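Local coordinates for decapping and exoribonuclease protein 1 (Kluyveromyces lactis, PDB 4GPS) that removes NAD caps and other 5'-end caps from RNA and degrades RNA as a 5'-3' exoribonuclease, using divalent metal cations, at residues G58-S63 / K385-L390; I186-C191 / H379-L384; M190-D195 / T406-S411. One frame throughout, in Å; residues are numbered along the deposited sequence.

Contact 1: G58-S63 / K385-L390; sequences GSLVLS and KQNLLL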
loop_
_atom_site.group_PDB
_atom_site.type_symbol
_atom_site.label_atom_id
_atom_site.label_comp_id
_atom_site.label_asym_id
_atom_site.label_seq_id
_atom_site.Cartn_x
_atom_site.Cartn_y
_atom_site.Cartn_z
ATOM N N GLY A 58 26.861 -15.297 9.112
ATOM C CA GLY A 58 25.716 -14.602 9.809
ATOM C C GLY A 58 25.077 -13.488 8.984
ATOM O O GLY A 58 23.851 -13.320 9.006
ATOM N N SER A 59 25.913 -12.732 8.267
ATOM C CA SER A 59 25.471 -11.626 7.415
ATOM C C SER A 59 25.479 -11.950 5.921
ATOM O O SER A 59 25.878 -13.035 5.500
ATOM C CB SER A 59 26.339 -10.395 7.644
ATOM O OG SER A 59 26.092 -9.849 8.921
ATOM N N LEU A 60 25.029 -10.991 5.125
ATOM C CA LEU A 60 24.969 -11.153 3.685
ATOM C C LEU A 60 24.867 -9.831 2.945
ATOM O O LEU A 60 24.032 -8.988 3.286
ATOM C CB LEU A 60 23.760 -11.994 3.291
ATOM C CG LEU A 60 23.416 -11.722 1.825
ATOM C CD1 LEU A 60 24.347 -12.551 0.943
ATOM C CD2 LEU A 60 21.963 -12.042 1.536
ATOM N N VAL A 61 25.731 -9.633 1.950
ATOM C CA VAL A 61 25.631 -8.440 1.119
ATOM C C VAL A 61 25.420 -9.015 -0.280
ATOM O O VAL A 61 26.144 -9.911 -0.704
ATOM C CB VAL A 61 26.857 -7.525 1.210
ATOM C CG1 VAL A 61 26.694 -6.353 0.252
ATOM C CG2 VAL A 61 26.950 -6.939 2.618
ATOM N N LEU A 62 24.388 -8.529 -0.967
ATOM C CA LEU A 62 24.020 -9.050 -2.268
ATOM C C LEU A 62 23.459 -7.964 -3.163
ATOM O O LEU A 62 22.497 -7.281 -2.801
ATOM C CB LEU A 62 22.958 -10.123 -2.076
ATOM C CG LEU A 62 22.984 -11.379 -2.939
ATOM C CD1 LEU A 62 21.801 -12.244 -2.541
ATOM C CD2 LEU A 62 22.914 -11.034 -4.401
ATOM N N SER A 63 24.068 -7.787 -4.329
ATOM C CA SER A 63 23.577 -6.800 -5.270
ATOM C C SER A 63 22.326 -7.396 -5.943
ATOM O O SER A 63 22.292 -8.587 -6.276
ATOM C CB SER A 63 24.636 -6.514 -6.322
ATOM O OG SER A 63 24.029 -6.009 -7.497
ATOM N N LYS A 385 13.376 -14.346 0.730
ATOM C CA LYS A 385 12.929 -15.593 1.330
ATOM C C LYS A 385 14.047 -16.618 1.439
ATOM O O LYS A 385 14.302 -17.155 2.516
ATOM C CB LYS A 385 11.774 -16.175 0.533
ATOM C CG LYS A 385 11.117 -17.323 1.253
ATOM C CD LYS A 385 11.635 -18.651 0.792
ATOM C CE LYS A 385 11.026 -19.024 -0.536
ATOM N NZ LYS A 385 11.326 -20.448 -0.837
ATOM N N GLN A 386 14.714 -16.886 0.320
ATOM C CA GLN A 386 15.813 -17.847 0.281
ATOM C C GLN A 386 16.926 -17.489 1.266
ATOM O O GLN A 386 17.416 -18.345 2.011
ATOM C CB GLN A 386 16.395 -17.944 -1.146
ATOM C CG GLN A 386 15.546 -18.797 -2.103
ATOM C CD GLN A 386 15.306 -20.214 -1.567
ATOM O OE1 GLN A 386 16.192 -21.074 -1.638
ATOM N NE2 GLN A 386 14.112 -20.454 -1.005
ATOM N N ASN A 387 17.302 -16.212 1.281
ATOM C CA ASN A 387 18.361 -15.772 2.148
ATOM C C ASN A 387 18.002 -15.632 3.631
ATOM O O ASN A 387 18.833 -15.946 4.504
ATOM C CB ASN A 387 18.973 -14.489 1.579
ATOM C CG ASN A 387 19.884 -14.772 0.391
ATOM O OD1 ASN A 387 20.912 -15.423 0.535
ATOM N ND2 ASN A 387 19.507 -14.294 -0.780
ATOM N N LEU A 388 16.791 -15.189 3.955
ATOM C CA LEU A 388 16.494 -15.104 5.383
ATOM C C LEU A 388 16.389 -16.520 5.932
ATOM O O LEU A 388 16.777 -16.764 7.076
ATOM C CB LEU A 388 15.212 -14.315 5.671
ATOM C CG LEU A 388 15.406 -12.825 5.412
ATOM C CD1 LEU A 388 14.094 -12.134 5.292
ATOM C CD2 LEU A 388 16.211 -12.236 6.526
ATOM N N LEU A 389 15.892 -17.462 5.128
ATOM C CA LEU A 389 15.779 -18.829 5.624
ATOM C C LEU A 389 17.164 -19.453 5.764
ATOM O O LEU A 389 17.451 -20.112 6.759
ATOM C CB LEU A 389 14.919 -19.687 4.703
ATOM C CG LEU A 389 13.445 -19.301 4.686
ATOM C CD1 LEU A 389 12.706 -20.294 3.827
ATOM C CD2 LEU A 389 12.889 -19.270 6.108
ATOM N N LEU A 390 18.019 -19.237 4.769
ATOM C CA LEU A 390 19.359 -19.774 4.816
ATOM C C LEU A 390 20.104 -19.252 6.056
ATOM O O LEU A 390 20.661 -20.035 6.828
ATOM C CB LEU A 390 20.119 -19.394 3.547
ATOM C CG LEU A 390 21.556 -19.915 3.524
ATOM C CD1 LEU A 390 21.496 -21.419 3.694
ATOM C CD2 LEU A 390 22.266 -19.543 2.221
#

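Contact 2: I186-C191 / H379-L384; sequences IDIIMC and HIFQVL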
loop_
_atom_site.group_PDB
_atom_site.type_symbol
_atom_site.label_atom_id
_atom_site.label_comp_id
_atom_site.label_asym_id
_atom_site.label_seq_id
_atom_site.Cartn_x
_atom_site.Cartn_y
_atom_site.Cartn_z
ATOM N N ILE A 186 4.620 -2.106 0.173
ATOM C CA ILE A 186 4.766 -1.037 -0.778
ATOM C C ILE A 186 6.228 -0.494 -0.748
ATOM O O ILE A 186 6.848 -0.329 -1.811
ATOM C CB ILE A 186 3.751 0.106 -0.494
ATOM C CG1 ILE A 186 2.341 -0.392 -0.770
ATOM C CG2 ILE A 186 4.026 1.329 -1.392
ATOM C CD1 ILE A 186 1.283 0.392 -0.024
ATOM N N ASP A 187 6.791 -0.247 0.442
ATOM C CA ASP A 187 8.154 0.296 0.518
ATOM C C ASP A 187 9.160 -0.584 -0.219
ATOM O O ASP A 187 10.032 -0.080 -0.920
ATOM C CB ASP A 187 8.680 0.448 1.966
ATOM C CG ASP A 187 7.969 1.542 2.771
ATOM O OD1 ASP A 187 7.599 2.603 2.202
ATOM O OD2 ASP A 187 7.795 1.327 4.002
ATOM N N ILE A 188 9.056 -1.893 -0.028
ATOM C CA ILE A 188 9.967 -2.810 -0.657
ATOM C C ILE A 188 9.820 -2.798 -2.174
ATOM O O ILE A 188 10.814 -2.844 -2.871
ATOM C CB ILE A 188 9.740 -4.233 -0.143
ATOM C CG1 ILE A 188 10.216 -4.330 1.302
ATOM C CG2 ILE A 188 10.435 -5.247 -1.085
ATOM C CD1 ILE A 188 9.542 -5.454 2.095
ATOM N N ILE A 189 8.593 -2.723 -2.686
ATOM C CA ILE A 189 8.405 -2.718 -4.125
ATOM C C ILE A 189 8.915 -1.392 -4.709
ATOM O O ILE A 189 9.382 -1.350 -5.854
ATOM C CB ILE A 189 6.907 -2.914 -4.490
ATOM C CG1 ILE A 189 6.446 -4.285 -4.018
ATOM C CG2 ILE A 189 6.686 -2.817 -6.000
ATOM C CD1 ILE A 189 4.905 -4.370 -3.852
ATOM N N MET A 190 8.842 -0.323 -3.916
ATOM C CA MET A 190 9.250 1.002 -4.366
ATOM C C MET A 190 10.755 1.284 -4.442
ATOM O O MET A 190 11.155 2.307 -5.005
ATOM C CB MET A 190 8.586 2.075 -3.480
ATOM C CG MET A 190 7.120 2.339 -3.831
ATOM S SD MET A 190 6.816 2.984 -5.534
ATOM C CE MET A 190 7.206 4.777 -5.232
ATOM N N CYS A 191 11.591 0.407 -3.886
ATOM C CA CYS A 191 13.042 0.644 -3.887
ATOM C C CYS A 191 13.636 1.153 -5.197
ATOM O O CYS A 191 14.291 2.182 -5.219
ATOM C CB CYS A 191 13.805 -0.609 -3.413
ATOM S SG CYS A 191 13.555 -0.926 -1.658
ATOM N N HIS A 379 11.252 -10.544 -7.879
ATOM C CA HIS A 379 12.670 -10.773 -7.593
ATOM C C HIS A 379 13.121 -10.704 -6.135
ATOM O O HIS A 379 13.533 -11.738 -5.603
ATOM C CB HIS A 379 13.572 -9.833 -8.416
ATOM C CG HIS A 379 15.039 -10.105 -8.242
ATOM N ND1 HIS A 379 15.688 -11.136 -8.883
ATOM C CD2 HIS A 379 15.975 -9.500 -7.470
ATOM C CE1 HIS A 379 16.960 -11.155 -8.518
ATOM N NE2 HIS A 379 17.160 -10.172 -7.663
ATOM N N ILE A 380 13.064 -9.530 -5.487
ATOM C CA ILE A 380 13.555 -9.432 -4.096
ATOM C C ILE A 380 12.801 -10.282 -3.148
ATOM O O ILE A 380 13.378 -10.699 -2.155
ATOM C CB ILE A 380 13.530 -8.012 -3.410
ATOM C CG1 ILE A 380 12.646 -7.083 -4.191
ATOM C CG2 ILE A 380 14.950 -7.523 -3.080
ATOM C CD1 ILE A 380 11.259 -7.247 -3.765
ATOM N N PHE A 381 11.515 -10.532 -3.389
ATOM C CA PHE A 381 10.874 -11.393 -2.417
ATOM C C PHE A 381 11.438 -12.808 -2.434
ATOM O O PHE A 381 11.577 -13.418 -1.388
ATOM C CB PHE A 381 9.352 -11.347 -2.537
ATOM C CG PHE A 381 8.745 -10.256 -1.716
ATOM C CD1 PHE A 381 8.517 -10.441 -0.363
ATOM C CD2 PHE A 381 8.446 -9.017 -2.286
ATOM C CE1 PHE A 381 7.990 -9.405 0.417
ATOM C CE2 PHE A 381 7.932 -7.992 -1.529
ATOM C CZ PHE A 381 7.699 -8.177 -0.170
ATOM N N GLN A 382 11.826 -13.295 -3.607
ATOM C CA GLN A 382 12.403 -14.623 -3.713
ATOM C C GLN A 382 13.802 -14.545 -3.109
ATOM O O GLN A 382 14.225 -15.420 -2.355
ATOM C CB GLN A 382 12.475 -15.061 -5.182
ATOM C CG GLN A 382 12.958 -16.500 -5.403
ATOM C CD GLN A 382 12.070 -17.533 -4.715
ATOM O OE1 GLN A 382 10.882 -17.303 -4.522
ATOM N NE2 GLN A 382 12.650 -18.676 -4.347
ATOM N N VAL A 383 14.524 -13.478 -3.416
ATOM C CA VAL A 383 15.855 -13.322 -2.855
ATOM C C VAL A 383 15.762 -13.247 -1.308
ATOM O O VAL A 383 16.483 -13.968 -0.597
ATOM C CB VAL A 383 16.539 -12.071 -3.473
ATOM C CG1 VAL A 383 17.816 -11.733 -2.729
ATOM C CG2 VAL A 383 16.828 -12.330 -4.962
ATOM N N LEU A 384 14.858 -12.411 -0.791
ATOM C CA LEU A 384 14.672 -12.269 0.658
ATOM C C LEU A 384 14.268 -13.581 1.355
ATOM O O LEU A 384 14.766 -13.897 2.441
ATOM C CB LEU A 384 13.614 -11.208 0.973
ATOM C CG LEU A 384 14.009 -9.760 0.725
ATOM C CD1 LEU A 384 12.790 -8.875 0.730
ATOM C CD2 LEU A 384 15.004 -9.316 1.788
#

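Contact 3: M190-D195 / T406-S411; sequences MCPFLD and TNLTLS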
loop_
_atom_site.group_PDB
_atom_site.type_symbol
_atom_site.label_atom_id
_atom_site.label_comp_id
_atom_site.label_asym_id
_atom_site.label_seq_id
_atom_site.Cartn_x
_atom_site.Cartn_y
_atom_site.Cartn_z
ATOM N N MET A 190 8.842 -0.323 -3.916
ATOM C CA MET A 190 9.250 1.002 -4.366
ATOM C C MET A 190 10.755 1.284 -4.442
ATOM O O MET A 190 11.155 2.307 -5.005
ATOM C CB MET A 190 8.586 2.075 -3.480
ATOM C CG MET A 190 7.120 2.339 -3.831
ATOM S SD MET A 190 6.816 2.984 -5.534
ATOM C CE MET A 190 7.206 4.777 -5.232
ATOM N N CYS A 191 11.591 0.407 -3.886
ATOM C CA CYS A 191 13.042 0.644 -3.887
ATOM C C CYS A 191 13.636 1.153 -5.197
ATOM O O CYS A 191 14.291 2.182 -5.219
ATOM C CB CYS A 191 13.805 -0.609 -3.413
ATOM S SG CYS A 191 13.555 -0.926 -1.658
ATOM N N PRO A 192 13.376 0.475 -6.317
ATOM C CA PRO A 192 13.979 1.005 -7.551
ATOM C C PRO A 192 13.425 2.310 -8.075
ATOM O O PRO A 192 13.942 2.876 -9.046
ATOM C CB PRO A 192 13.809 -0.136 -8.560
ATOM C CG PRO A 192 12.716 -0.959 -8.021
ATOM C CD PRO A 192 12.800 -0.865 -6.522
ATOM N N PHE A 193 12.385 2.821 -7.439
ATOM C CA PHE A 193 11.835 4.059 -7.937
ATOM C C PHE A 193 12.115 5.243 -7.011
ATOM O O PHE A 193 11.648 6.353 -7.269
ATOM C CB PHE A 193 10.333 3.875 -8.216
ATOM C CG PHE A 193 10.018 2.612 -8.966
ATOM C CD1 PHE A 193 9.733 1.425 -8.280
ATOM C CD2 PHE A 193 10.093 2.574 -10.337
ATOM C CE1 PHE A 193 9.538 0.222 -8.947
ATOM C CE2 PHE A 193 9.900 1.366 -11.030
ATOM C CZ PHE A 193 9.623 0.191 -10.330
ATOM N N LEU A 194 12.907 5.008 -5.962
ATOM C CA LEU A 194 13.239 6.052 -4.987
ATOM C C LEU A 194 14.726 6.422 -4.916
ATOM O O LEU A 194 15.610 5.668 -5.328
ATOM C CB LEU A 194 12.805 5.628 -3.589
ATOM C CG LEU A 194 11.318 5.384 -3.362
ATOM C CD1 LEU A 194 11.128 4.771 -1.975
ATOM C CD2 LEU A 194 10.543 6.689 -3.539
ATOM N N ASP A 195 14.979 7.593 -4.346
ATOM C CA ASP A 195 16.311 8.127 -4.171
ATOM C C ASP A 195 16.750 8.009 -2.712
ATOM O O ASP A 195 17.754 8.587 -2.319
ATOM C CB ASP A 195 16.316 9.594 -4.575
ATOM C CG ASP A 195 17.614 10.000 -5.208
ATOM O OD1 ASP A 195 17.874 11.230 -5.298
ATOM O OD2 ASP A 195 18.369 9.078 -5.618
ATOM N N THR A 406 20.320 2.605 -2.480
ATOM C CA THR A 406 19.634 3.260 -3.555
ATOM C C THR A 406 20.164 2.575 -4.819
ATOM O O THR A 406 19.637 2.806 -5.896
ATOM C CB THR A 406 19.922 4.766 -3.624
ATOM O OG1 THR A 406 21.333 4.991 -3.497
ATOM C CG2 THR A 406 19.162 5.500 -2.519
ATOM N N ASN A 407 21.194 1.733 -4.676
ATOM C CA ASN A 407 21.772 0.974 -5.812
ATOM C C ASN A 407 21.189 -0.418 -5.857
ATOM O O ASN A 407 21.703 -1.279 -6.565
ATOM C CB ASN A 407 23.291 0.761 -5.685
ATOM C CG ASN A 407 24.074 2.050 -5.638
ATOM O OD1 ASN A 407 23.993 2.878 -6.556
ATOM N ND2 ASN A 407 24.851 2.232 -4.564
ATOM N N LEU A 408 20.152 -0.651 -5.065
ATOM C CA LEU A 408 19.514 -1.952 -4.974
ATOM C C LEU A 408 20.436 -3.020 -4.400
ATOM O O LEU A 408 20.293 -4.202 -4.707
ATOM C CB LEU A 408 18.963 -2.391 -6.327
ATOM C CG LEU A 408 18.079 -1.302 -6.948
ATOM C CD1 LEU A 408 17.382 -1.860 -8.188
ATOM C CD2 LEU A 408 17.054 -0.819 -5.929
ATOM N N THR A 409 21.396 -2.619 -3.577
ATOM C CA THR A 409 22.232 -3.624 -2.937
ATOM C C THR A 409 21.542 -4.031 -1.625
ATOM O O THR A 409 21.277 -3.190 -0.754
ATOM C CB THR A 409 23.634 -3.103 -2.620
ATOM O OG1 THR A 409 24.388 -3.025 -3.835
ATOM C CG2 THR A 409 24.349 -4.044 -1.642
ATOM N N LEU A 410 21.248 -5.321 -1.499
ATOM C CA LEU A 410 20.579 -5.867 -0.331
ATOM C C LEU A 410 21.565 -6.237 0.778
ATOM O O LEU A 410 22.546 -6.912 0.519
ATOM C CB LEU A 410 19.781 -7.129 -0.747
ATOM C CG LEU A 410 19.319 -8.060 0.384
ATOM C CD1 LEU A 410 18.275 -7.321 1.207
ATOM C CD2 LEU A 410 18.769 -9.374 -0.168
ATOM N N SER A 411 21.291 -5.797 2.007
ATOM C CA SER A 411 22.124 -6.111 3.182
ATOM C C SER A 411 21.326 -6.762 4.314
ATOM O O SER A 411 20.336 -6.198 4.772
ATOM C CB SER A 411 22.778 -4.853 3.743
ATOM O OG SER A 411 23.984 -4.605 3.076
HETATM O O HOH W 1 17.821 4.248 -6.602
#

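Contact 1: G58-S63 / K385-L390
Leu60 and Leu62 of strand 60-63 meet one side chain of helix 370-393, that of Asn387. The CA atoms of Leu60 and Asn387 are 8.2 Å apart, the closest such pair between the two segments. The buried area is small, 101 Å² over both sides.

Across the contact, leucine methyls of the strand meet the amide of the helix. Leu60 brings CD2 to the middle of the amide, 3.6 Å from Asn387 CG. The same methyl is 3.7 Å from Asn387 OD1, so it rests against the body of the group and not on one atom. With chi1 at 159°, the Leu60 chain extends opposite its backbone N, which carries CD2 to the amide carbon. Leu62 touches at another point, with CD1 3.5 Å from Asn387 ND2. Both leucine side chains cross that of Asn387 at about a right angle.

Asn387 ND2 is hydrogen-bonded within the helix, to Val383 O one turn earlier. This bond helps to fix the rotation of the amide while the leucine methyls pack on it. With an alanine here the amide and its bond to Val383 O are gone; Leu62 CD1 would probably lose its partner, Leu60 CD2 would keep only CB to rest on, and a gap would be likely to open beside the two methyls.

Backbone bonds place the strand. Leu60 pairs with Ile412 and Leu62 with Leu410. The two leucines point to the helix, while Val61 between them packs on Thr409 and Ser411 of strand 409-414. On the helix, Leu388 packs on Met202 and Val204. The arrangement is a helix lying on a beta sheet, here at the protein surface, in the alpha/beta PD-(D/E)XK nuclease fold of the DXO/Dom3Z family.

Contact 2: I186-C191 / H379-L384
Ile188 of helix 182-190 and Ile380 of helix 370-393 are the residues whose CA atoms come nearest, 8.3 Å apart. This is helix-helix packing in the buried interior of the PD-(D/E)XK nuclease fold.

Ile188 carries the contact. Its CG2 methyl lies anti to the backbone N and touches two side chains of the facing helix. One is Ile380, whose CD1 is 3.4 Å from Ile188 CG2. Ile380 has a nearly eclipsed first torsion (chi1 16°), so this closeness may reflect strain or an uncertain model of the side chain. The other is Phe381, whose ring reaches across so that CE2 is 3.7 Å from Ile188 CG2. The side chains of Ile188 and Phe381 cross at about a right angle.

Phe381 makes an edge-to-face contact with Phe178, and Ile188 packs on Leu198 and Leu200 of strand 198-204. A hydrogen bond from Trp376 NE1 to Ile188 O links the same two helices. The second branch of the isoleucine widens the apolar contact: Ile188 CD1 lies 4.0 Å from Phe381 CZ.

Contact 3: M190-D195 / T406-S411
Leu408 lays its two methyls against Cys191 and Pro192. CD1 is 4.0 Å from Pro192 CB. CD2 is 3.9 Å from Pro192 N, an atom without a hydrogen to donate, and 4.1 Å from Cys191 CB. The contact is apolar, at normal van der Waals distances. Leu408 CG is anti to the carbonyl carbon (chi1 -52°), which turns both methyls onto the 3-10 turn at 191-193. Its backbone has the left-handed helical conformation (phi 65°), where the chain turns into strand 409-414.

Cys191 and Pro192 belong to that short 3-10 turn. It is closed by backbone bonds such as Phe193 N to Met190 O, 2.8 Å.

At the exposed end, Thr406 CG2 packs on the backbone of Asp195, 3.4 Å from Asp195 O. A water lies between Leu194 O, at 2.9 Å, and Thr406 O. Its separation from Thr406 O is too short for a normal bond, so this bridge is doubtful in detail.

The contact joins two connections. One runs from helix 182-190 to strand 198-204. The other is the turn of the beta hairpin formed by strands 399-404 and 409-414. Trp376 of helix 370-393 packs on Pro192, Tyr366 touches both Pro192 and Leu408, and Ile404 of strand 399-404 packs on Cys191. Arg309 NE of helix 305-319 is hydrogen-bonded to Phe193 O.

How the contacts relate
Contacts 2 and 3 are close, with centres about 9 Å apart, and share Met190 and Cys191. Contact 1 lies about 13 Å from contact 2 and 16 Å from contact 3, centre to centre. Contacts 1 and 2 use successive parts of helix 370-393. Contacts 1 and 3 reach neighbouring antiparallel strands, 60-63 and 409-414. Leu410 packs on Val383 and Leu384, tying contact 3 to contact 2. Along the chain, contact 2 is nested within contact 1, while contacts 1 and 3 cross. Contact 1 brings the first modelled strand to helix 370-393. Contacts 2 and 3 bring the mid-chain 186-195 region to that helix and the C-terminal hairpin, away from the metal-binding and probable substrate-binding residues.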